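Aminopeptidase C (Lactobacillus rhamnosus, PDB 4K7C) probably hydrolyses peptides as a papain-like cysteine aminopeptidase, removing residues from their amino-terminal ends. Local coordinates at residues D259-I264 with R292-D297; P272-Y277 with A420-V425; E313-G318 with Y409-S414. All coordinates share one frame; numbering follows the deposited sequence. Where two conformers were deposited one is given.

Contact 1: D259-I264 with R292-D297; sequences DYQSII and RHLNLD
Two short strands of the papain-like fold run parallel here, 260-264 beside 293-295, and their backbones set the first shell of the contact. Ile263 lies opposite Leu294 and Ile264 opposite Asn295. The amide of Leu294 N meets Ser262 O at 3.0 Å, almost straight at 174°, while Ile264 N returns a bond to Leu294 O at 2.8 Å, the donor standing above that carbonyl plane. Farther along, Leu296 N reaches Ile264 O nearly on the C=O axis. Ser262 O is gripped twice, because the Gln261 chain bends at chi2 (61°) and brings NE2 back to it at 2.9 Å.

On the face carrying Ser262, His293 and Ile264, the serine hydroxyl swings anti to its own backbone N (chi1 175°) and comes in at the imidazole edge, in the ring plane, so that Ser262 OG lies 2.6 Å from His293 ND1 in a short hydrogen bond. Ile264 CG2 rests over one face of the same ring, 3.9 Å from its centroid, a CH-pi contact, the two side chains crossing at about a right angle. Ile264 CG1 lies 3.4 Å from Asn295 OD1. An alanine in place of Ile264 removes CG2, CG1 and CD1 and would probably leave the imidazole face and the Asn295 amide less firmly packed. On the other face Ile263 CG2 packs on Leu296 CD1, obliquely, and helix 420-429 adds Val425 and Leu422 against Leu294 and Leu296.

Farther out, His293 NE2 has a weak hydrogen bond to Gln141 and Asn295 OD1 accepts from Ala266 N, which should steady both side chains. Where the strands begin to part, one water closes the gap, accepting from Ser262 N at 3.0 Å and donating to Arg292 O at 2.8 Å.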
loop_
_atom_site.group_PDB
_atom_site.type_symbol
_atom_site.label_atom_id
_atom_site.label_comp_id
_atom_site.label_asym_id
_atom_site.label_seq_id
_atom_site.Cartn_x
_atom_site.Cartn_y
_atom_site.Cartn_z
ATOM N N ASP A 259 -12.529 4.411 48.319
ATOM C CA ASP A 259 -13.849 4.873 48.085
ATOM C C ASP A 259 -14.539 3.989 47.018
ATOM O O ASP A 259 -15.700 4.230 46.806
ATOM C CB ASP A 259 -13.833 6.296 47.508
ATOM C CG ASP A 259 -13.487 7.371 48.543
ATOM O OD1 ASP A 259 -13.387 7.008 49.704
ATOM O OD2 ASP A 259 -13.375 8.548 48.113
ATOM N N TYR A 260 -13.828 3.010 46.407
ATOM C CA TYR A 260 -14.342 2.295 45.149
ATOM C C TYR A 260 -14.616 0.856 45.433
ATOM O O TYR A 260 -13.831 0.203 46.078
ATOM C CB TYR A 260 -13.368 2.459 43.928
ATOM C CG TYR A 260 -13.166 3.939 43.651
ATOM C CD1 TYR A 260 -14.138 4.687 43.062
ATOM C CD2 TYR A 260 -12.045 4.604 44.127
ATOM C CE1 TYR A 260 -14.004 6.057 42.892
ATOM C CE2 TYR A 260 -11.892 5.993 43.959
ATOM C CZ TYR A 260 -12.867 6.692 43.364
ATOM O OH TYR A 260 -12.757 8.020 43.218
ATOM N N GLN A 261 -15.723 0.359 44.926
ATOM C CA GLN A 261 -16.059 -1.033 45.089
ATOM C C GLN A 261 -16.269 -1.706 43.696
ATOM O O GLN A 261 -17.055 -1.244 42.892
ATOM C CB GLN A 261 -17.293 -1.151 45.938
ATOM C CG GLN A 261 -17.776 -2.557 46.216
ATOM C CD GLN A 261 -16.764 -3.360 46.949
ATOM O OE1 GLN A 261 -16.307 -2.971 48.049
ATOM N NE2 GLN A 261 -16.432 -4.486 46.426
ATOM N N SER A 262 -15.615 -2.832 43.548
ATOM C CA SER A 262 -15.833 -3.735 42.434
ATOM C C SER A 262 -17.144 -4.443 42.673
ATOM O O SER A 262 -17.317 -5.087 43.699
ATOM C CB SER A 262 -14.700 -4.700 42.272
ATOM O OG SER A 262 -15.025 -5.639 41.228
ATOM N N ILE A 263 -18.042 -4.297 41.725
ATOM C CA ILE A 263 -19.364 -4.946 41.733
ATOM C C ILE A 263 -19.418 -5.919 40.587
ATOM O O ILE A 263 -18.998 -5.551 39.462
ATOM C CB ILE A 263 -20.417 -3.856 41.664
ATOM C CG1 ILE A 263 -20.303 -3.038 43.004
ATOM C CG2 ILE A 263 -21.797 -4.449 41.576
ATOM C CD1 ILE A 263 -21.131 -1.836 43.020
ATOM N N ILE A 264 -19.895 -7.140 40.868
ATOM C CA ILE A 264 -20.057 -8.149 39.785
ATOM C C ILE A 264 -21.498 -8.536 39.668
ATOM O O ILE A 264 -22.292 -8.261 40.580
ATOM C CB ILE A 264 -19.151 -9.378 39.962
ATOM C CG1 ILE A 264 -19.449 -10.190 41.235
ATOM C CG2 ILE A 264 -17.723 -8.948 39.883
ATOM C CD1 ILE A 264 -18.688 -11.491 41.420
ATOM N N ARG A 292 -11.730 -7.847 45.935
ATOM C CA ARG A 292 -13.067 -7.966 46.589
ATOM C C ARG A 292 -14.209 -7.572 45.646
ATOM O O ARG A 292 -14.276 -6.424 45.196
ATOM C CB ARG A 292 -13.072 -7.016 47.820
ATOM C CG ARG A 292 -12.239 -7.470 49.025
ATOM C CD ARG A 292 -12.621 -8.806 49.668
ATOM N NE ARG A 292 -11.745 -9.080 50.805
ATOM C CZ ARG A 292 -10.589 -9.714 50.786
ATOM N NH1 ARG A 292 -10.123 -10.253 49.680
ATOM N NH2 ARG A 292 -9.889 -9.856 51.938
ATOM N N HIS A 293 -15.047 -8.542 45.246
ATOM C CA HIS A 293 -16.154 -8.306 44.406
ATOM C C HIS A 293 -17.445 -8.464 45.226
ATOM O O HIS A 293 -17.616 -9.483 45.905
ATOM C CB HIS A 293 -16.205 -9.366 43.281
ATOM C CG HIS A 293 -15.053 -9.358 42.343
ATOM N ND1 HIS A 293 -14.692 -8.235 41.632
ATOM C CD2 HIS A 293 -14.275 -10.366 41.890
ATOM C CE1 HIS A 293 -13.664 -8.536 40.847
ATOM N NE2 HIS A 293 -13.382 -9.816 40.998
ATOM N N LEU A 294 -18.324 -7.510 45.092
ATOM C CA LEU A 294 -19.690 -7.542 45.624
ATOM C C LEU A 294 -20.652 -7.965 44.494
ATOM O O LEU A 294 -20.853 -7.214 43.511
ATOM C CB LEU A 294 -20.075 -6.163 46.146
ATOM C CG LEU A 294 -21.461 -5.857 46.629
ATOM C CD1 LEU A 294 -21.690 -6.751 47.829
ATOM C CD2 LEU A 294 -21.609 -4.404 46.956
ATOM N N ASN A 295 -21.236 -9.150 44.648
ATOM C CA ASN A 295 -22.186 -9.652 43.683
ATOM C C ASN A 295 -23.567 -9.118 43.910
ATOM O O ASN A 295 -24.116 -9.263 45.018
ATOM C CB ASN A 295 -22.244 -11.161 43.765
ATOM C CG ASN A 295 -22.753 -11.769 42.471
ATOM O OD1 ASN A 295 -22.684 -11.141 41.397
ATOM N ND2 ASN A 295 -23.276 -12.949 42.551
ATOM N N LEU A 296 -24.142 -8.485 42.884
ATOM C CA LEU A 296 -25.478 -7.929 42.922
ATOM C C LEU A 296 -26.255 -8.328 41.673
ATOM O O LEU A 296 -25.655 -8.575 40.601
ATOM C CB LEU A 296 -25.405 -6.418 42.961
ATOM C CG LEU A 296 -24.674 -5.829 44.176
ATOM C CD1 LEU A 296 -24.629 -4.339 44.009
ATOM C CD2 LEU A 296 -25.417 -6.202 45.487
ATOM N N ASP A 297 -27.578 -8.331 41.813
ATOM C CA ASP A 297 -28.489 -8.560 40.695
ATOM C C ASP A 297 -28.310 -7.474 39.627
ATOM O O ASP A 297 -27.894 -6.355 39.914
ATOM C CB ASP A 297 -29.937 -8.560 41.176
ATOM C CG ASP A 297 -30.400 -7.206 41.562
ATOM O OD1 ASP A 297 -30.005 -6.751 42.647
ATOM O OD2 ASP A 297 -31.152 -6.591 40.789
HETATM O O HOH W 1 -13.300 -3.770 45.244
#

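Contact 2: P272-Y277 with A420-V425; sequences PYKHLY and AELQDV
The chain turns at Lys274, whose positive backbone angles (62°, 42°) are those of a left-handed residue, and leads into strand 275-279 with His275 CA 6.4 Å from Val425 CA of helix 420-429. Val425 carries the closest packing of the helix on this turn: its CB points toward the strand segment, CG1 sits anti to its backbone N (chi1 168°) and lies 3.5 Å from Lys274 O, and CG2 flanks the same carbonyl oxygen. Leu422, one turn earlier, sets CD2 crosswise against Lys274 CG at 4.0 Å. Here the helix that follows strand 408-414 packs across strands 275-279 and 293-295 of the papain-like fold. Beyond CG the lysine chain is extended, which carries its ammonium out to the exposed flank of the helix. There Lys274 NZ forms a salt bridge with Glu421 OE2, 3.2 Å away, approaching from above the carboxylate plane; the glutamate is likewise extended and crosses the lysine at about a right angle. His275 turns its CB away from the helix, yet its ND1 is held by Glu429 farther along. On the far side Tyr277 OH donates to Pro272 O at only 2.4 Å, in the carbonyl plane and on a lone pair, tying the turn to its strand.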
loop_
_atom_site.group_PDB
_atom_site.type_symbol
_atom_site.label_atom_id
_atom_site.label_comp_id
_atom_site.label_asym_id
_atom_site.label_seq_id
_atom_site.Cartn_x
_atom_site.Cartn_y
_atom_site.Cartn_z
ATOM N N PRO A 272 -24.466 -16.330 45.905
ATOM C CA PRO A 272 -25.573 -15.494 46.260
ATOM C C PRO A 272 -25.197 -14.014 46.311
ATOM O O PRO A 272 -24.039 -13.657 46.633
ATOM C CB PRO A 272 -25.974 -15.988 47.677
ATOM C CG PRO A 272 -24.861 -16.841 48.148
ATOM C CD PRO A 272 -24.189 -17.371 46.918
ATOM N N TYR A 273 -26.199 -13.209 46.050
ATOM C CA TYR A 273 -26.075 -11.762 45.958
ATOM C C TYR A 273 -25.863 -11.116 47.338
ATOM O O TYR A 273 -26.144 -11.722 48.401
ATOM C CB TYR A 273 -27.261 -11.177 45.297
ATOM C CG TYR A 273 -27.488 -11.595 43.851
ATOM C CD1 TYR A 273 -26.448 -11.540 42.912
ATOM C CD2 TYR A 273 -28.781 -11.985 43.392
ATOM C CE1 TYR A 273 -26.647 -11.899 41.579
ATOM C CE2 TYR A 273 -28.978 -12.360 42.063
ATOM C CZ TYR A 273 -27.893 -12.311 41.169
ATOM O OH TYR A 273 -28.011 -12.616 39.854
ATOM N N LYS A 274 -25.370 -9.893 47.322
ATOM C CA LYS A 274 -25.118 -9.143 48.617
ATOM C C LYS A 274 -24.108 -9.818 49.520
ATOM O O LYS A 274 -24.244 -9.825 50.731
ATOM C CB LYS A 274 -26.437 -8.947 49.388
ATOM C CG LYS A 274 -27.507 -8.311 48.572
ATOM C CD LYS A 274 -28.788 -8.198 49.358
ATOM C CE LYS A 274 -29.711 -7.138 48.813
ATOM N NZ LYS A 274 -30.955 -7.203 49.677
ATOM N N HIS A 275 -23.038 -10.324 48.930
ATOM C CA HIS A 275 -21.895 -10.765 49.641
ATOM C C HIS A 275 -20.643 -10.405 48.855
ATOM O O HIS A 275 -20.672 -10.219 47.642
ATOM C CB HIS A 275 -21.915 -12.302 49.852
ATOM C CG HIS A 275 -23.096 -12.791 50.666
ATOM N ND1 HIS A 275 -23.194 -12.581 52.040
ATOM C CD2 HIS A 275 -24.273 -13.336 50.289
ATOM C CE1 HIS A 275 -24.358 -13.034 52.478
ATOM N NE2 HIS A 275 -25.037 -13.499 51.442
ATOM N N LEU A 276 -19.535 -10.437 49.566
ATOM C CA LEU A 276 -18.243 -10.308 48.970
ATOM C C LEU A 276 -17.536 -11.574 48.647
ATOM O O LEU A 276 -17.554 -12.585 49.410
ATOM C CB LEU A 276 -17.301 -9.539 49.877
ATOM C CG LEU A 276 -17.579 -8.087 50.042
ATOM C CD1 LEU A 276 -16.506 -7.520 50.983
ATOM C CD2 LEU A 276 -17.570 -7.301 48.730
ATOM N N TYR A 277 -16.837 -11.505 47.513
ATOM C CA TYR A 277 -16.087 -12.620 46.979
ATOM C C TYR A 277 -14.675 -12.257 46.645
ATOM O O TYR A 277 -14.404 -11.115 46.264
ATOM C CB TYR A 277 -16.792 -13.184 45.675
ATOM C CG TYR A 277 -18.168 -13.667 45.930
ATOM C CD1 TYR A 277 -18.387 -15.008 46.218
ATOM C CD2 TYR A 277 -19.235 -12.810 45.955
ATOM C CE1 TYR A 277 -19.657 -15.468 46.531
ATOM C CE2 TYR A 277 -20.513 -13.240 46.272
ATOM C CZ TYR A 277 -20.708 -14.603 46.542
ATOM O OH TYR A 277 -21.989 -14.965 46.903
ATOM N N ALA A 420 -27.032 1.942 52.245
ATOM C CA ALA A 420 -26.347 1.625 53.491
ATOM C C ALA A 420 -26.171 0.143 53.739
ATOM O O ALA A 420 -25.139 -0.299 54.234
ATOM C CB ALA A 420 -27.144 2.246 54.669
ATOM N N GLU A 421 -27.213 -0.630 53.457
ATOM C CA GLU A 421 -27.187 -2.079 53.613
ATOM C C GLU A 421 -25.953 -2.702 52.886
ATOM O O GLU A 421 -25.276 -3.613 53.408
ATOM C CB GLU A 421 -28.459 -2.676 52.994
ATOM C CG GLU A 421 -28.394 -4.189 53.001
ATOM C CD GLU A 421 -29.522 -4.896 52.259
ATOM O OE1 GLU A 421 -30.409 -4.253 51.628
ATOM O OE2 GLU A 421 -29.501 -6.122 52.344
ATOM N N LEU A 422 -25.684 -2.179 51.692
ATOM C CA LEU A 422 -24.525 -2.687 50.905
ATOM C C LEU A 422 -23.210 -2.106 51.374
ATOM O O LEU A 422 -22.253 -2.779 51.395
ATOM C CB LEU A 422 -24.735 -2.555 49.387
ATOM C CG LEU A 422 -26.007 -3.153 48.755
ATOM C CD1 LEU A 422 -25.969 -2.967 47.258
ATOM C CD2 LEU A 422 -26.108 -4.630 49.093
ATOM N N GLN A 423 -23.194 -0.865 51.836
ATOM C CA GLN A 423 -22.011 -0.368 52.541
ATOM C C GLN A 423 -21.652 -1.189 53.723
ATOM O O GLN A 423 -20.464 -1.409 53.973
ATOM C CB GLN A 423 -22.151 1.103 52.875
ATOM C CG GLN A 423 -22.402 1.928 51.624
ATOM C CD GLN A 423 -22.268 3.416 51.847
ATOM O OE1 GLN A 423 -21.309 3.843 52.446
ATOM N NE2 GLN A 423 -23.122 4.193 51.266
ATOM N N ASP A 424 -22.668 -1.748 54.390
ATOM C CA ASP A 424 -22.445 -2.600 55.559
ATOM C C ASP A 424 -21.969 -3.997 55.264
ATOM O O ASP A 424 -21.100 -4.545 55.976
ATOM C CB ASP A 424 -23.749 -2.685 56.391
ATOM C CG ASP A 424 -24.060 -1.383 57.179
ATOM O OD1 ASP A 424 -23.164 -0.596 57.494
ATOM O OD2 ASP A 424 -25.233 -1.148 57.492
ATOM N N VAL A 425 -22.546 -4.612 54.212
ATOM C CA VAL A 425 -22.013 -5.876 53.721
ATOM C C VAL A 425 -20.516 -5.729 53.474
ATOM O O VAL A 425 -19.669 -6.559 53.919
ATOM C CB VAL A 425 -22.707 -6.315 52.401
ATOM C CG1 VAL A 425 -21.943 -7.462 51.770
ATOM C CG2 VAL A 425 -24.180 -6.701 52.656
#

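Contact 3: E313-G318 with Y409-S414; sequences ESVWFG and YQVVIS. With GOL (glycerol), chain C.
An antiparallel strand pair closed by a classic beta bulge joins 315-318 to 409-414 in the papain-like fold, the two short axes running at 162°. Backbone bonds come first. Val412 N donates to Trp316 O at 2.9 Å, in the plane of that carbonyl, and Gly318 N donates to Gln410 O from above its plane. At the bulge Tyr409 and Gln410 both face Gly318: its carbonyl oxygen takes the amide of Tyr409 N at 2.9 Å and, more loosely, that of Gln410 N at 3.3 Å, the latter on a lone pair. Phe317 and Val411 form the non-hydrogen-bonded pair between.

Apolar contacts lie on both faces. On one, Val315 CG1, anti to its backbone N, sits obliquely 3.9 Å from Val411 CB, and Phe317 CB approaches Val411 CG1; helix 298-310 covers this side with Phe301 and Gln308. On the other, Val412 CG2 meets Trp316 CE3 at 3.6 Å.

A ring-edge contact stands apart. The indole, with CG anti to the backbone N (chi1 -174°), lies side by side with the extended Gln410 chain, ring and amide planes only 24° apart, so that Gln410 NE2 arrives at the ring edge 3.2 Å from Trp316 CZ3. Trp71 O takes the indole NE1 and Trp142 meets the ring edge-to-face, two outside partners that would fix its rotation.

Solvent and ligand bridge the strands at the Glu313-Ser414 end. A glycerol, probably left from the crystallisation liquor, fills the place of a direct strand bond: its O3 accepts from Trp316 N and donates to Val412 O, each bond 2.7 Å long. Beside it one water donates to Glu313 OE1, which is also hydrogen-bonded to Tyr417 OH, and hydrogen-bonds to Ser414 OG at 2.5 Å and to glycerol O1 and O2.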
loop_
_atom_site.group_PDB
_atom_site.type_symbol
_atom_site.label_atom_id
_atom_site.label_comp_id
_atom_site.label_asym_id
_atom_site.label_seq_id
_atom_site.Cartn_x
_atom_site.Cartn_y
_atom_site.Cartn_z
ATOM N N GLU A 313 -19.612 11.036 36.366
ATOM C CA GLU A 313 -18.415 10.223 36.521
ATOM C C GLU A 313 -18.544 8.944 35.665
ATOM O O GLU A 313 -19.569 8.245 35.717
ATOM C CB GLU A 313 -18.287 9.788 37.955
ATOM C CG GLU A 313 -18.040 10.975 38.928
ATOM C CD GLU A 313 -18.375 10.687 40.416
ATOM O OE1 GLU A 313 -18.766 9.552 40.835
ATOM O OE2 GLU A 313 -18.283 11.656 41.196
ATOM N N SER A 314 -17.478 8.677 34.943
ATOM C CA SER A 314 -17.321 7.485 34.111
ATOM C C SER A 314 -17.169 6.204 34.925
ATOM O O SER A 314 -16.885 6.207 36.154
ATOM C CB SER A 314 -16.145 7.738 33.128
ATOM O OG SER A 314 -14.876 7.761 33.741
ATOM N N VAL A 315 -17.429 5.088 34.314
ATOM C CA VAL A 315 -17.503 3.855 35.066
ATOM C C VAL A 315 -16.651 2.743 34.423
ATOM O O VAL A 315 -16.971 2.307 33.291
ATOM C CB VAL A 315 -18.987 3.359 35.175
ATOM C CG1 VAL A 315 -19.113 2.079 35.940
ATOM C CG2 VAL A 315 -19.939 4.397 35.806
ATOM N N TRP A 316 -15.610 2.276 35.098
ATOM C CA TRP A 316 -14.827 1.169 34.630
ATOM C C TRP A 316 -15.712 -0.084 34.663
ATOM O O TRP A 316 -16.486 -0.300 35.630
ATOM C CB TRP A 316 -13.633 0.950 35.545
ATOM C CG TRP A 316 -12.593 -0.030 35.224
ATOM C CD1 TRP A 316 -11.352 0.212 34.802
ATOM C CD2 TRP A 316 -12.612 -1.477 35.484
ATOM N NE1 TRP A 316 -10.616 -0.902 34.711
ATOM C CE2 TRP A 316 -11.359 -1.970 35.107
ATOM C CE3 TRP A 316 -13.613 -2.384 35.826
ATOM C CZ2 TRP A 316 -11.027 -3.304 35.175
ATOM C CZ3 TRP A 316 -13.266 -3.705 35.954
ATOM C CH2 TRP A 316 -12.004 -4.181 35.612
ATOM N N PHE A 317 -15.665 -0.833 33.555
ATOM C CA PHE A 317 -16.418 -2.098 33.457
ATOM C C PHE A 317 -15.729 -3.195 32.713
ATOM O O PHE A 317 -14.934 -2.929 31.816
ATOM C CB PHE A 317 -17.851 -1.868 32.851
ATOM C CG PHE A 317 -17.910 -1.761 31.359
ATOM C CD1 PHE A 317 -17.554 -0.590 30.731
ATOM C CD2 PHE A 317 -18.413 -2.806 30.599
ATOM C CE1 PHE A 317 -17.583 -0.454 29.373
ATOM C CE2 PHE A 317 -18.534 -2.644 29.203
ATOM C CZ PHE A 317 -18.117 -1.457 28.604
ATOM N N GLY A 318 -16.055 -4.437 33.134
ATOM C CA GLY A 318 -15.552 -5.677 32.591
ATOM C C GLY A 318 -16.627 -6.456 31.863
ATOM O O GLY A 318 -17.726 -6.596 32.338
ATOM N N TYR A 409 -20.032 -8.147 33.226
ATOM C CA TYR A 409 -19.877 -8.853 34.471
ATOM C C TYR A 409 -19.396 -8.004 35.650
ATOM O O TYR A 409 -19.609 -8.447 36.772
ATOM C CB TYR A 409 -18.951 -10.010 34.349
ATOM C CG TYR A 409 -19.386 -11.045 33.285
ATOM C CD1 TYR A 409 -20.328 -11.968 33.581
ATOM C CD2 TYR A 409 -18.789 -11.086 32.017
ATOM C CE1 TYR A 409 -20.791 -12.898 32.664
ATOM C CE2 TYR A 409 -19.204 -12.075 31.102
ATOM C CZ TYR A 409 -20.198 -12.985 31.436
ATOM O OH TYR A 409 -20.614 -13.941 30.532
ATOM N N GLN A 410 -18.831 -6.826 35.390
ATOM C CA GLN A 410 -18.261 -6.018 36.458
ATOM C C GLN A 410 -18.358 -4.538 36.176
ATOM O O GLN A 410 -18.198 -4.117 35.031
ATOM C CB GLN A 410 -16.789 -6.321 36.564
ATOM C CG GLN A 410 -16.402 -7.717 36.917
ATOM C CD GLN A 410 -14.918 -7.766 37.097
ATOM O OE1 GLN A 410 -14.310 -8.813 37.441
ATOM N NE2 GLN A 410 -14.306 -6.628 36.822
ATOM N N VAL A 411 -18.651 -3.764 37.227
ATOM C CA VAL A 411 -18.563 -2.304 37.177
ATOM C C VAL A 411 -17.871 -1.884 38.512
ATOM O O VAL A 411 -17.924 -2.638 39.485
ATOM C CB VAL A 411 -19.890 -1.541 37.092
ATOM C CG1 VAL A 411 -20.463 -1.602 35.680
ATOM C CG2 VAL A 411 -20.910 -2.062 38.094
ATOM N N VAL A 412 -17.118 -0.801 38.457
ATOM C CA VAL A 412 -16.523 -0.231 39.635
ATOM C C VAL A 412 -17.291 1.026 39.991
ATOM O O VAL A 412 -17.382 1.999 39.223
ATOM C CB VAL A 412 -15.019 0.020 39.482
ATOM C CG1 VAL A 412 -14.440 0.692 40.704
ATOM C CG2 VAL A 412 -14.277 -1.253 39.217
ATOM N N ILE A 413 -17.915 1.005 41.187
ATOM C CA ILE A 413 -18.778 2.084 41.658
ATOM C C ILE A 413 -18.241 2.768 42.953
ATOM O O ILE A 413 -17.738 2.038 43.809
ATOM C CB ILE A 413 -20.187 1.527 41.901
ATOM C CG1 ILE A 413 -20.757 0.949 40.535
ATOM C CG2 ILE A 413 -21.095 2.571 42.436
ATOM C CD1 ILE A 413 -21.037 1.979 39.503
ATOM N N SER A 414 -18.344 4.101 43.043
ATOM C CA SER A 414 -18.025 4.799 44.316
ATOM C C SER A 414 -19.044 4.398 45.352
ATOM O O SER A 414 -20.248 4.424 45.116
ATOM C CB SER A 414 -17.946 6.311 44.287
ATOM O OG SER A 414 -17.294 6.795 43.180
HETATM C C1 GOL C . -13.662 5.970 39.035
HETATM O O1 GOL C . -14.173 7.126 39.720
HETATM C C2 GOL C . -14.443 4.698 39.362
HETATM O O2 GOL C . -15.793 4.916 39.800
HETATM C C3 GOL C . -14.270 3.668 38.248
HETATM O O3 GOL C . -15.426 3.055 37.722
HETATM O O HOH W 2 -16.947 7.608 40.847
#

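Strand 260-264 stands between the partners of contacts 1 and 3: it runs parallel to 293-295 on one flank and antiparallel to 408-414 on the other, and the two contact centres are 9 Å apart. Contact 2 lies one strand further out, its centre 8 Å from that of contact 1 and about 17 Å from that of contact 3, which it does not touch. Along the chain, contact 2 interlocks with contact 1, its first segment falling between the two of contact 1, and both segments of contact 3 come between its own two. The local strand order 408-414, 260-264, 293-295, 275-279, with helix 420-429 packed on it, thus brings together residues from about 260 to 425.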